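PDB 3LHL: putative agmatinase from Clostridium difficile, which probably hydrolyses agmatine to putrescine and urea at a manganese centre, as a member of the agmatinase branch of the arginase family. Local coordinates for residues I153-I158 / T175-G181; S31-R35 / Y60-E64; S45-D49 / Q228-K232; Y112-I118 / L192-Y198. All coordinates share one frame; numbering follows the deposited sequence.

Contact 1 of 4, residues I153-I158 / T175-G181; sequences IFQFGI and TYMEIGG
Phe154 and Phe156 flank the ring of Tyr176 on one face of two parallel strands, 153-156 and 176-179, the edge pair of the arginase-type alpha/beta sheet, joined by helix 163-170 in a beta-alpha-beta unit. Both phenylalanine side chains cross that of Tyr176 at roughly a right angle, and the ring planes are inclined, that of Phe154 by 39° to that of Tyr176. Phe154 CD1 comes closest, 3.4 Å from Tyr176 CB. With its CG anti to the backbone N (chi1 166°), Tyr176 holds its ring out from the sheet and leaning toward Phe156, its CE2 3.9 Å from Phe156 CE1. Its hydroxyl bonds Thr184 OG1, which also bonds Glu178 OE1; this oxygen sits at the edge of the Phe156 ring, in its plane. Ile188 of helix 185-191 packs on all three aromatic side chains. The other face carries Gln155, Ile158 and selenomethionine Met177, whose CG is 3.6 Å from Ile158 CG1; Phe166 of the connecting helix touches Ile158 and Met177, and Ile158 lies near the manganese ligand Asp121. Straight backbone bonds join the strands at Tyr176 N, Gln155 N and Glu178 N, and past the corner at Gly157, Gly180 N reaches Ile158 O at 2.6 Å.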
loop_
_atom_site.group_PDB
_atom_site.type_symbol
_atom_site.label_atom_id
_atom_site.label_comp_id
_atom_site.label_asym_id
_atom_site.label_seq_id
_atom_site.Cartn_x
_atom_site.Cartn_y
_atom_site.Cartn_z
ATOM N N ILE A 153 -10.665 2.643 -9.844
ATOM C CA ILE A 153 -10.281 2.644 -8.439
ATOM C C ILE A 153 -11.319 1.991 -7.539
ATOM O O ILE A 153 -12.511 2.292 -7.626
ATOM C CB ILE A 153 -10.021 4.087 -7.972
ATOM C CG1 ILE A 153 -9.003 4.737 -8.919
ATOM C CG2 ILE A 153 -9.521 4.102 -6.532
ATOM C CD1 ILE A 153 -8.770 6.210 -8.671
ATOM N N PHE A 154 -10.846 1.088 -6.680
ATOM C CA PHE A 154 -11.695 0.357 -5.742
ATOM C C PHE A 154 -11.144 0.544 -4.337
ATOM O O PHE A 154 -10.014 0.156 -4.050
ATOM C CB PHE A 154 -11.718 -1.124 -6.117
ATOM C CG PHE A 154 -12.276 -1.379 -7.479
ATOM C CD1 PHE A 154 -13.603 -1.765 -7.641
ATOM C CD2 PHE A 154 -11.493 -1.163 -8.612
ATOM C CE1 PHE A 154 -14.146 -1.928 -8.911
ATOM C CE2 PHE A 154 -12.028 -1.324 -9.890
ATOM C CZ PHE A 154 -13.358 -1.706 -10.038
ATOM N N GLN A 155 -11.950 1.137 -3.466
ATOM C CA GLN A 155 -11.523 1.420 -2.106
ATOM C C GLN A 155 -12.256 0.547 -1.101
ATOM O O GLN A 155 -13.445 0.275 -1.257
ATOM C CB GLN A 155 -11.754 2.902 -1.817
ATOM C CG GLN A 155 -11.379 3.786 -3.010
ATOM C CD GLN A 155 -11.427 5.263 -2.697
ATOM O OE1 GLN A 155 -10.614 5.774 -1.923
ATOM N NE2 GLN A 155 -12.383 5.960 -3.295
ATOM N N PHE A 156 -11.535 0.113 -0.071
ATOM C CA PHE A 156 -12.099 -0.761 0.952
ATOM C C PHE A 156 -11.748 -0.354 2.376
ATOM O O PHE A 156 -10.627 0.068 2.646
ATOM C CB PHE A 156 -11.607 -2.187 0.724
ATOM C CG PHE A 156 -11.999 -2.753 -0.594
ATOM C CD1 PHE A 156 -13.174 -3.493 -0.724
ATOM C CD2 PHE A 156 -11.203 -2.544 -1.716
ATOM C CE1 PHE A 156 -13.548 -4.018 -1.956
ATOM C CE2 PHE A 156 -11.573 -3.066 -2.955
ATOM C CZ PHE A 156 -12.744 -3.803 -3.075
ATOM N N GLY A 157 -12.715 -0.500 3.278
ATOM C CA GLY A 157 -12.499 -0.185 4.679
ATOM C C GLY A 157 -12.606 1.277 5.066
ATOM O O GLY A 157 -12.390 1.628 6.226
ATOM N N ILE A 158 -12.951 2.124 4.101
ATOM C CA ILE A 158 -13.062 3.560 4.333
ATOM C C ILE A 158 -14.066 3.905 5.432
ATOM O O ILE A 158 -15.191 3.409 5.438
ATOM C CB ILE A 158 -13.487 4.296 3.041
ATOM C CG1 ILE A 158 -12.775 3.691 1.819
ATOM C CG2 ILE A 158 -13.169 5.791 3.172
ATOM C CD1 ILE A 158 -11.257 3.779 1.845
ATOM N N THR A 175 -15.256 6.478 -8.147
ATOM C CA THR A 175 -14.486 5.334 -7.663
ATOM C C THR A 175 -15.459 4.377 -7.007
ATOM O O THR A 175 -16.582 4.755 -6.681
ATOM C CB THR A 175 -13.449 5.715 -6.570
ATOM O OG1 THR A 175 -14.128 5.920 -5.325
ATOM C CG2 THR A 175 -12.694 6.990 -6.943
ATOM N N TYR A 176 -15.037 3.133 -6.828
ATOM C CA TYR A 176 -15.874 2.166 -6.141
ATOM C C TYR A 176 -15.387 2.233 -4.701
ATOM O O TYR A 176 -14.181 2.206 -4.451
ATOM C CB TYR A 176 -15.659 0.748 -6.665
ATOM C CG TYR A 176 -16.264 -0.274 -5.737
ATOM C CD1 TYR A 176 -17.628 -0.556 -5.776
ATOM C CD2 TYR A 176 -15.485 -0.900 -4.759
ATOM C CE1 TYR A 176 -18.209 -1.434 -4.863
ATOM C CE2 TYR A 176 -16.054 -1.779 -3.843
ATOM C CZ TYR A 176 -17.417 -2.041 -3.901
ATOM O OH TYR A 176 -17.986 -2.911 -3.002
HETATM N N MSE A 177 -16.310 2.312 -3.754
HETATM C CA MSE A 177 -15.912 2.401 -2.362
HETATM C C MSE A 177 -16.775 1.599 -1.410
HETATM O O MSE A 177 -17.992 1.747 -1.399
HETATM C CB MSE A 177 -15.917 3.865 -1.917
HETATM C CG MSE A 177 -15.547 4.069 -0.459
HETATM SE SE MSE A 177 -15.663 5.922 0.090
HETATM C CE MSE A 177 -14.077 6.600 -0.801
ATOM N N GLU A 178 -16.148 0.736 -0.618
ATOM C CA GLU A 178 -16.907 -0.014 0.370
ATOM C C GLU A 178 -16.625 0.709 1.679
ATOM O O GLU A 178 -15.482 0.768 2.141
ATOM C CB GLU A 178 -16.454 -1.469 0.483
ATOM C CG GLU A 178 -17.478 -2.309 1.247
ATOM C CD GLU A 178 -16.911 -3.585 1.840
ATOM O OE1 GLU A 178 -16.155 -4.286 1.136
ATOM O OE2 GLU A 178 -17.238 -3.890 3.009
ATOM N N ILE A 179 -17.668 1.269 2.269
ATOM C CA ILE A 179 -17.516 2.013 3.507
ATOM C C ILE A 179 -17.656 1.143 4.744
ATOM O O ILE A 179 -18.518 0.269 4.810
ATOM C CB ILE A 179 -18.545 3.168 3.565
ATOM C CG1 ILE A 179 -18.297 4.121 2.390
ATOM C CG2 ILE A 179 -18.455 3.903 4.907
ATOM C CD1 ILE A 179 -19.392 5.149 2.191
ATOM N N GLY A 180 -16.776 1.381 5.711
ATOM C CA GLY A 180 -16.810 0.654 6.968
ATOM C C GLY A 180 -16.519 -0.831 6.954
ATOM O O GLY A 180 -16.776 -1.511 7.947
ATOM N N GLY A 181 -15.983 -1.347 5.853
ATOM C CA GLY A 181 -15.688 -2.767 5.798
ATOM C C GLY A 181 -14.928 -3.200 4.560
ATOM O O GLY A 181 -14.618 -2.382 3.692
#

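Contact 2 of 4, residues S31-R35 / Y60-E64; sequences SSSMR and YGDLE
Asp62 is gripped from two sides by residues of one helix. Ser31 OG donates to Asp62 OD1 at 2.7 Å, and Arg35, one turn further on, meets the carboxylate end-on with two nitrogens. Arg35 CG lies opposite its backbone N (chi1 178°), and the chain bends at chi3 to turn the guanidinium to Asp62. Arg35 NH2 lies 3.0 Å from Asp62 OD1 in a nearly straight bond (170°) that keeps the oxygen in the guanidinium plane, whereas Arg35 NH1 reaches Asp62 OD2 at 2.9 Å along a more bent path. The two flat groups are turned 71° apart, so the arginine comes from above the carboxylate. OD1 thus accepts twice, with Ser31 OG and Arg35 NH2 on opposite faces of its plane. In the parallel sheet of this arginase-family fold, strand 57-62 is an outermost strand, and the salt bridge ties its C-terminal end to helix 30-38. Around this polar clasp the contact is sparse: Gly61 C is 3.9 Å from Arg35 NH2. Asp62 is exposed, and Arg35 NH2 also bonds a methylpentanediol molecule, probably from the crystallisation liquor. Ser31, by contrast, is buried, its side chain resting on Ile94 of strand 90-95.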
loop_
_atom_site.group_PDB
_atom_site.type_symbol
_atom_site.label_atom_id
_atom_site.label_comp_id
_atom_site.label_asym_id
_atom_site.label_seq_id
_atom_site.Cartn_x
_atom_site.Cartn_y
_atom_site.Cartn_z
ATOM N N SER A 31 10.084 1.177 7.412
ATOM C CA SER A 31 10.952 0.105 6.926
ATOM C C SER A 31 12.152 -0.198 7.821
ATOM O O SER A 31 12.487 -1.361 8.031
ATOM C CB SER A 31 11.430 0.405 5.497
ATOM O OG SER A 31 12.224 1.576 5.442
ATOM N N SER A 32 12.797 0.836 8.353
ATOM C CA SER A 32 13.951 0.617 9.218
ATOM C C SER A 32 13.516 -0.026 10.536
ATOM O O SER A 32 14.241 -0.826 11.117
ATOM C CB SER A 32 14.676 1.938 9.490
ATOM O OG SER A 32 13.809 2.865 10.107
ATOM N N SER A 33 12.333 0.330 11.012
ATOM C CA SER A 33 11.830 -0.258 12.242
ATOM C C SER A 33 11.496 -1.733 11.985
ATOM O O SER A 33 11.741 -2.595 12.824
ATOM C CB SER A 33 10.581 0.485 12.711
ATOM O OG SER A 33 10.032 -0.135 13.856
HETATM N N MSE A 34 10.945 -2.016 10.809
HETATM C CA MSE A 34 10.592 -3.383 10.455
HETATM C C MSE A 34 11.840 -4.217 10.182
HETATM O O MSE A 34 11.840 -5.431 10.381
HETATM C CB MSE A 34 9.706 -3.398 9.209
HETATM C CG MSE A 34 8.389 -2.655 9.353
HETATM SE SE MSE A 34 7.466 -2.582 7.657
HETATM C CE MSE A 34 7.130 -0.701 7.535
ATOM N N ARG A 35 12.901 -3.560 9.725
ATOM C CA ARG A 35 14.139 -4.253 9.398
ATOM C C ARG A 35 14.760 -4.994 10.578
ATOM O O ARG A 35 15.173 -6.145 10.443
ATOM C CB ARG A 35 15.158 -3.275 8.799
ATOM C CG ARG A 35 16.498 -3.919 8.470
ATOM C CD ARG A 35 17.347 -3.052 7.556
ATOM N NE ARG A 35 16.644 -2.739 6.312
ATOM C CZ ARG A 35 16.157 -1.537 6.016
ATOM N NH1 ARG A 35 16.300 -0.530 6.872
ATOM N NH2 ARG A 35 15.524 -1.343 4.869
ATOM N N TYR A 60 16.009 -4.746 -1.649
ATOM C CA TYR A 60 16.790 -3.618 -2.143
ATOM C C TYR A 60 17.144 -2.606 -1.061
ATOM O O TYR A 60 17.875 -1.655 -1.316
ATOM C CB TYR A 60 16.031 -2.917 -3.272
ATOM C CG TYR A 60 16.825 -2.776 -4.557
ATOM C CD1 TYR A 60 17.669 -3.799 -4.995
ATOM C CD2 TYR A 60 16.688 -1.644 -5.364
ATOM C CE1 TYR A 60 18.355 -3.702 -6.203
ATOM C CE2 TYR A 60 17.370 -1.538 -6.581
ATOM C CZ TYR A 60 18.200 -2.571 -6.996
ATOM O OH TYR A 60 18.859 -2.481 -8.205
ATOM N N GLY A 61 16.635 -2.814 0.149
ATOM C CA GLY A 61 16.914 -1.888 1.228
ATOM C C GLY A 61 16.153 -0.580 1.071
ATOM O O GLY A 61 15.145 -0.509 0.363
ATOM N N ASP A 62 16.638 0.466 1.730
ATOM C CA ASP A 62 15.983 1.760 1.655
ATOM C C ASP A 62 16.508 2.621 0.518
ATOM O O ASP A 62 17.711 2.649 0.234
ATOM C CB ASP A 62 16.132 2.515 2.974
ATOM C CG ASP A 62 15.447 1.809 4.127
ATOM O OD1 ASP A 62 14.375 1.207 3.894
ATOM O OD2 ASP A 62 15.969 1.867 5.262
ATOM N N LEU A 63 15.586 3.315 -0.139
ATOM C CA LEU A 63 15.930 4.199 -1.235
ATOM C C LEU A 63 16.539 5.463 -0.645
ATOM O O LEU A 63 15.993 6.044 0.294
ATOM C CB LEU A 63 14.676 4.558 -2.030
ATOM C CG LEU A 63 14.844 5.631 -3.109
ATOM C CD1 LEU A 63 15.805 5.141 -4.201
ATOM C CD2 LEU A 63 13.478 5.963 -3.689
ATOM N N GLU A 64 17.677 5.883 -1.183
ATOM C CA GLU A 64 18.322 7.090 -0.691
ATOM C C GLU A 64 17.524 8.251 -1.257
ATOM O O GLU A 64 17.361 8.359 -2.466
ATOM C CB GLU A 64 19.772 7.165 -1.174
ATOM C CG GLU A 64 20.575 8.272 -0.514
ATOM C CD GLU A 64 21.970 8.422 -1.098
ATOM O OE1 GLU A 64 22.726 7.424 -1.121
ATOM O OE2 GLU A 64 22.312 9.545 -1.529
#

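Contact 3 of 4, residues S45-D49 / Q228-K232; sequences SPFLD and QEIFK
The tight connection between the short antiparallel strands 44-45 and 50-51 projects Phe47 and Leu48 against the start of helix 229-235. Phe47 lies with one ring face on the side chain of Gln228. The amide is almost parallel to the ring, the planes 13° apart, and Gln228 CD stands 3.6 Å above the ring plane of Phe47, over its centre. Gln228 CG extends the same cover as a CH-pi contact, 3.7 Å from the centroid of the Phe47 ring. Two torsions bring the groups together: Phe47 CG is anti to its backbone N (chi1 -179°), sending the ring out from the loop, while Gln228 CG sits between its own N and carbonyl carbon (chi1 84°) and the chain then runs extended, back across the ring. At the ring's edge Glu229 OE2 approaches Phe47 CZ at 3.6 Å, its carboxylate turned nearly perpendicular to the ring. Lys232 CB lies 4.1 Å from Phe47 CZ. Leu48 makes a lighter contact beside it, CD2 being 4.0 Å from Phe231 CB. No hydrogen bond spans the two segments. The loop is shaped from within, by an ST motif in which Ser45 OG accepts from Leu48 N at 3.3 Å; the same hydroxyl also bonds Glu269 OE1. That glutamate belongs to helix 258-278, which takes up Ser45 through Leu272, Leu48 through Ile273 and Phe231 through Glu269 and Leu270, so the loop and the beginning of helix 229-235 rest side by side on this long C-terminal helix.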
loop_
_atom_site.group_PDB
_atom_site.type_symbol
_atom_site.label_atom_id
_atom_site.label_comp_id
_atom_site.label_asym_id
_atom_site.label_seq_id
_atom_site.Cartn_x
_atom_site.Cartn_y
_atom_site.Cartn_z
ATOM N N SER A 45 4.207 -19.387 6.393
ATOM C CA SER A 45 2.891 -18.874 6.721
ATOM C C SER A 45 1.909 -20.032 6.793
ATOM O O SER A 45 1.560 -20.626 5.772
ATOM C CB SER A 45 2.422 -17.870 5.667
ATOM O OG SER A 45 1.072 -17.493 5.896
ATOM N N PRO A 46 1.466 -20.382 8.011
ATOM C CA PRO A 46 0.513 -21.482 8.175
ATOM C C PRO A 46 -0.854 -21.143 7.586
ATOM O O PRO A 46 -1.584 -22.029 7.150
ATOM C CB PRO A 46 0.475 -21.693 9.691
ATOM C CG PRO A 46 0.829 -20.334 10.239
ATOM C CD PRO A 46 1.932 -19.881 9.317
ATOM N N PHE A 47 -1.186 -19.856 7.558
ATOM C CA PHE A 47 -2.462 -19.402 7.008
ATOM C C PHE A 47 -2.509 -19.612 5.493
ATOM O O PHE A 47 -3.529 -20.021 4.951
ATOM C CB PHE A 47 -2.674 -17.915 7.325
ATOM C CG PHE A 47 -3.978 -17.356 6.813
ATOM C CD1 PHE A 47 -5.194 -17.824 7.303
ATOM C CD2 PHE A 47 -3.988 -16.344 5.851
ATOM C CE1 PHE A 47 -6.413 -17.290 6.842
ATOM C CE2 PHE A 47 -5.199 -15.800 5.383
ATOM C CZ PHE A 47 -6.411 -16.276 5.881
ATOM N N LEU A 48 -1.404 -19.338 4.812
ATOM C CA LEU A 48 -1.355 -19.491 3.360
ATOM C C LEU A 48 -0.662 -20.778 2.916
ATOM O O LEU A 48 -0.788 -21.190 1.763
ATOM C CB LEU A 48 -0.627 -18.292 2.733
ATOM C CG LEU A 48 -1.228 -16.904 2.983
ATOM C CD1 LEU A 48 -0.181 -15.841 2.691
ATOM C CD2 LEU A 48 -2.474 -16.704 2.133
ATOM N N ASP A 49 0.069 -21.400 3.839
ATOM C CA ASP A 49 0.821 -22.620 3.560
ATOM C C ASP A 49 1.824 -22.350 2.440
ATOM O O ASP A 49 1.906 -23.089 1.458
ATOM C CB ASP A 49 -0.117 -23.775 3.182
ATOM C CG ASP A 49 0.628 -25.090 2.982
ATOM O OD1 ASP A 49 1.685 -25.279 3.626
ATOM O OD2 ASP A 49 0.154 -25.937 2.192
ATOM N N GLN A 228 -6.480 -10.478 7.235
ATOM C CA GLN A 228 -5.680 -11.485 6.544
ATOM C C GLN A 228 -6.461 -12.267 5.492
ATOM O O GLN A 228 -5.869 -12.868 4.597
ATOM C CB GLN A 228 -5.026 -12.441 7.551
ATOM C CG GLN A 228 -5.886 -13.591 8.021
ATOM C CD GLN A 228 -5.180 -14.436 9.064
ATOM O OE1 GLN A 228 -3.961 -14.604 9.018
ATOM N NE2 GLN A 228 -5.943 -14.985 10.001
ATOM N N GLU A 229 -7.786 -12.246 5.589
ATOM C CA GLU A 229 -8.626 -12.942 4.616
ATOM C C GLU A 229 -8.382 -12.426 3.197
ATOM O O GLU A 229 -8.570 -13.157 2.226
ATOM C CB GLU A 229 -10.104 -12.770 4.968
ATOM C CG GLU A 229 -10.567 -13.608 6.147
ATOM C CD GLU A 229 -10.315 -15.090 5.926
ATOM O OE1 GLU A 229 -10.638 -15.596 4.828
ATOM O OE2 GLU A 229 -9.799 -15.751 6.850
ATOM N N ILE A 230 -7.962 -11.169 3.067
ATOM C CA ILE A 230 -7.719 -10.628 1.735
ATOM C C ILE A 230 -6.539 -11.341 1.088
ATOM O O ILE A 230 -6.447 -11.418 -0.137
ATOM C CB ILE A 230 -7.434 -9.104 1.748
ATOM C CG1 ILE A 230 -6.051 -8.818 2.340
ATOM C CG2 ILE A 230 -8.507 -8.388 2.543
ATOM C CD1 ILE A 230 -5.522 -7.441 1.984
ATOM N N PHE A 231 -5.637 -11.874 1.908
ATOM C CA PHE A 231 -4.488 -12.578 1.358
ATOM C C PHE A 231 -4.938 -13.885 0.713
ATOM O O PHE A 231 -4.445 -14.268 -0.352
ATOM C CB PHE A 231 -3.455 -12.851 2.452
ATOM C CG PHE A 231 -2.937 -11.605 3.107
ATOM C CD1 PHE A 231 -2.645 -10.474 2.345
ATOM C CD2 PHE A 231 -2.735 -11.559 4.485
ATOM C CE1 PHE A 231 -2.163 -9.316 2.943
ATOM C CE2 PHE A 231 -2.253 -10.408 5.093
ATOM C CZ PHE A 231 -1.966 -9.279 4.319
ATOM N N LYS A 232 -5.890 -14.558 1.351
ATOM C CA LYS A 232 -6.408 -15.812 0.829
ATOM C C LYS A 232 -7.181 -15.538 -0.462
ATOM O O LYS A 232 -7.050 -16.265 -1.447
ATOM C CB LYS A 232 -7.326 -16.471 1.866
ATOM C CG LYS A 232 -7.652 -17.926 1.569
ATOM C CD LYS A 232 -8.581 -18.511 2.623
ATOM C CE LYS A 232 -9.951 -18.834 2.034
ATOM N NZ LYS A 232 -10.630 -17.640 1.445
#

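Contact 4 of 4, residues Y112-I118 / L192-Y198; sequences YNDIYVI and LNGKNIY
The ring of Tyr116 has Asn196 O at its edge, near the ring plane, while the bent aliphatic chain of Lys195 passes obliquely along its CD2-CE2 side, with Lys195 CG 3.5 Å from Tyr116 CE2. Lys152 adds a cation-pi interaction to the same ring. This is the beginning of two neighbouring parallel strands, 115-120 and 196-202, inside the arginase-type sheet; their short axes are twisted by 41°. On the Tyr116 face, Ile197, Ile118 and Leu192 form an apolar patch in which Ile118 CD1 meets Ile197 CG2 at 3.9 Å. The opposite face holds Ile115 and Tyr198. With CG1 anti to its backbone N (chi1 -174°), Ile115 extends CD1 to within 3.7 Å of Tyr198 CB, whereas the Tyr198 ring leads away and its hydroxyl bonds Asp245. Three backbone bonds join the strands: Tyr116 N to Asn196 O, Tyr198 N to Tyr116 O and Ile118 N to Tyr198 O. Where the strands begin, two waters bridge the segments. One water accepts from Lys195 NZ, donates to Asp114 OD2 and lies 2.6 Å from Tyr116 OH; Asp114 OD1 has its own salt bridge to Lys152. A second water donates to Asp114 O at 2.5 Å and accepts from Asn196 N at 2.7 Å.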
loop_
_atom_site.group_PDB
_atom_site.type_symbol
_atom_site.label_atom_id
_atom_site.label_comp_id
_atom_site.label_asym_id
_atom_site.label_seq_id
_atom_site.Cartn_x
_atom_site.Cartn_y
_atom_site.Cartn_z
ATOM N N TYR A 112 1.697 -0.207 -17.839
ATOM C CA TYR A 112 0.364 -0.807 -17.818
ATOM C C TYR A 112 -0.721 0.265 -17.858
ATOM O O TYR A 112 -1.334 0.582 -16.842
ATOM C CB TYR A 112 0.218 -1.657 -16.558
ATOM C CG TYR A 112 1.185 -2.819 -16.487
ATOM C CD1 TYR A 112 0.973 -3.974 -17.244
ATOM C CD2 TYR A 112 2.294 -2.782 -15.642
ATOM C CE1 TYR A 112 1.837 -5.064 -17.156
ATOM C CE2 TYR A 112 3.166 -3.870 -15.545
ATOM C CZ TYR A 112 2.929 -5.011 -16.302
ATOM O OH TYR A 112 3.753 -6.118 -16.183
ATOM N N ASN A 113 -0.958 0.815 -19.044
ATOM C CA ASN A 113 -1.950 1.868 -19.223
ATOM C C ASN A 113 -3.333 1.462 -18.728
ATOM O O ASN A 113 -4.053 2.274 -18.149
ATOM C CB ASN A 113 -2.041 2.263 -20.696
ATOM C CG ASN A 113 -2.789 3.570 -20.902
ATOM O OD1 ASN A 113 -3.611 3.697 -21.813
ATOM N ND2 ASN A 113 -2.498 4.554 -20.059
ATOM N N ASP A 114 -3.708 0.211 -18.966
ATOM C CA ASP A 114 -5.012 -0.282 -18.540
ATOM C C ASP A 114 -4.886 -1.016 -17.210
ATOM O O ASP A 114 -5.004 -2.238 -17.151
ATOM C CB ASP A 114 -5.588 -1.223 -19.601
ATOM C CG ASP A 114 -6.879 -1.878 -19.154
ATOM O OD1 ASP A 114 -7.802 -1.142 -18.730
ATOM O OD2 ASP A 114 -6.970 -3.127 -19.226
ATOM N N ILE A 115 -4.653 -0.269 -16.140
ATOM C CA ILE A 115 -4.484 -0.886 -14.833
ATOM C C ILE A 115 -5.569 -0.486 -13.843
ATOM O O ILE A 115 -6.158 0.586 -13.950
ATOM C CB ILE A 115 -3.091 -0.530 -14.248
ATOM C CG1 ILE A 115 -2.860 -1.290 -12.941
ATOM C CG2 ILE A 115 -2.987 0.972 -14.019
ATOM C CD1 ILE A 115 -1.467 -1.119 -12.373
ATOM N N TYR A 116 -5.836 -1.369 -12.887
ATOM C CA TYR A 116 -6.837 -1.125 -11.854
ATOM C C TYR A 116 -6.140 -0.918 -10.515
ATOM O O TYR A 116 -5.072 -1.477 -10.266
ATOM C CB TYR A 116 -7.803 -2.306 -11.777
ATOM C CG TYR A 116 -8.621 -2.464 -13.037
ATOM C CD1 TYR A 116 -9.820 -1.768 -13.203
ATOM C CD2 TYR A 116 -8.168 -3.255 -14.089
ATOM C CE1 TYR A 116 -10.547 -1.852 -14.387
ATOM C CE2 TYR A 116 -8.885 -3.346 -15.282
ATOM C CZ TYR A 116 -10.074 -2.640 -15.424
ATOM O OH TYR A 116 -10.776 -2.705 -16.606
ATOM N N VAL A 117 -6.750 -0.113 -9.655
ATOM C CA VAL A 117 -6.181 0.185 -8.351
ATOM C C VAL A 117 -7.028 -0.346 -7.195
ATOM O O VAL A 117 -8.221 -0.052 -7.099
ATOM C CB VAL A 117 -6.023 1.716 -8.158
ATOM C CG1 VAL A 117 -5.455 2.013 -6.776
ATOM C CG2 VAL A 117 -5.134 2.294 -9.248
ATOM N N ILE A 118 -6.408 -1.139 -6.328
ATOM C CA ILE A 118 -7.093 -1.663 -5.155
ATOM C C ILE A 118 -6.536 -0.850 -3.991
ATOM O O ILE A 118 -5.325 -0.828 -3.754
ATOM C CB ILE A 118 -6.837 -3.178 -4.978
ATOM C CG1 ILE A 118 -7.590 -3.942 -6.080
ATOM C CG2 ILE A 118 -7.302 -3.642 -3.594
ATOM C CD1 ILE A 118 -7.483 -5.462 -5.998
ATOM N N LEU A 192 -12.437 -8.562 -11.298
ATOM C CA LEU A 192 -11.226 -8.055 -11.925
ATOM C C LEU A 192 -10.387 -9.212 -12.451
ATOM O O LEU A 192 -9.171 -9.091 -12.612
ATOM C CB LEU A 192 -10.405 -7.252 -10.912
ATOM C CG LEU A 192 -10.726 -5.771 -10.711
ATOM C CD1 LEU A 192 -12.216 -5.557 -10.602
ATOM C CD2 LEU A 192 -10.019 -5.283 -9.459
ATOM N N ASN A 193 -11.049 -10.333 -12.711
ATOM C CA ASN A 193 -10.385 -11.531 -13.213
ATOM C C ASN A 193 -9.509 -11.237 -14.426
ATOM O O ASN A 193 -9.977 -10.678 -15.417
ATOM C CB ASN A 193 -11.432 -12.588 -13.579
ATOM C CG ASN A 193 -10.812 -13.912 -13.981
ATOM O OD1 ASN A 193 -10.180 -14.024 -15.032
ATOM N ND2 ASN A 193 -10.984 -14.923 -13.138
ATOM N N GLY A 194 -8.237 -11.608 -14.327
ATOM C CA GLY A 194 -7.297 -11.407 -15.418
ATOM C C GLY A 194 -6.818 -9.987 -15.652
ATOM O O GLY A 194 -6.147 -9.724 -16.645
ATOM N N LYS A 195 -7.149 -9.068 -14.751
ATOM C CA LYS A 195 -6.736 -7.684 -14.912
ATOM C C LYS A 195 -5.450 -7.345 -14.166
ATOM O O LYS A 195 -5.030 -8.072 -13.265
ATOM C CB LYS A 195 -7.860 -6.745 -14.470
ATOM C CG LYS A 195 -9.092 -6.814 -15.368
ATOM C CD LYS A 195 -8.719 -6.530 -16.819
ATOM C CE LYS A 195 -9.897 -6.730 -17.761
ATOM N NZ LYS A 195 -11.029 -5.820 -17.445
ATOM N N ASN A 196 -4.826 -6.239 -14.565
ATOM C CA ASN A 196 -3.588 -5.779 -13.951
ATOM C C ASN A 196 -3.936 -4.829 -12.814
ATOM O O ASN A 196 -4.696 -3.873 -12.986
ATOM C CB ASN A 196 -2.720 -5.078 -14.993
ATOM C CG ASN A 196 -2.289 -6.012 -16.103
ATOM O OD1 ASN A 196 -2.350 -5.664 -17.284
ATOM N ND2 ASN A 196 -1.845 -7.206 -15.730
ATOM N N ILE A 197 -3.358 -5.093 -11.651
ATOM C CA ILE A 197 -3.656 -4.311 -10.467
ATOM C C ILE A 197 -2.467 -3.673 -9.751
ATOM O O ILE A 197 -1.369 -4.235 -9.700
ATOM C CB ILE A 197 -4.425 -5.208 -9.431
ATOM C CG1 ILE A 197 -5.902 -5.323 -9.816
ATOM C CG2 ILE A 197 -4.282 -4.657 -8.017
ATOM C CD1 ILE A 197 -6.174 -6.129 -11.075
ATOM N N TYR A 198 -2.698 -2.479 -9.217
ATOM C CA TYR A 198 -1.691 -1.819 -8.401
ATOM C C TYR A 198 -2.355 -1.853 -7.030
ATOM O O TYR A 198 -3.420 -1.265 -6.836
ATOM C CB TYR A 198 -1.448 -0.365 -8.785
ATOM C CG TYR A 198 -0.338 0.228 -7.941
ATOM C CD1 TYR A 198 0.985 0.211 -8.379
ATOM C CD2 TYR A 198 -0.596 0.709 -6.655
ATOM C CE1 TYR A 198 2.025 0.651 -7.555
ATOM C CE2 TYR A 198 0.433 1.148 -5.824
ATOM C CZ TYR A 198 1.742 1.116 -6.279
ATOM O OH TYR A 198 2.766 1.526 -5.449
HETATM O O HOH W 1 -5.679 -4.559 -16.492
HETATM O O HOH W 2 -9.747 -3.398 -18.939
#

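In the fold
Contacts 1, 2 and 4 all reach the eight-stranded parallel sheet. Contact 2 lies at its 57-62 edge, contact 4 between inner strands and contact 1 at the 176-179 edge, so the centres of contacts 1 and 2 are about 29 Å apart. Contacts 1 and 4 touch through adjoining strands 153-158 and 115-120, their centres about 16 Å apart. Contact 3 stands off the sheet, about 21 to 24 Å from the other centres. Along the chain, contact 1 is nested within contact 4 and both within contact 3, which crosses contact 2. Strand 115-120 is followed by manganese ligand Asp121 and strand 196-202 ends at ligand Asp202, bringing distant sequence together at the metal site.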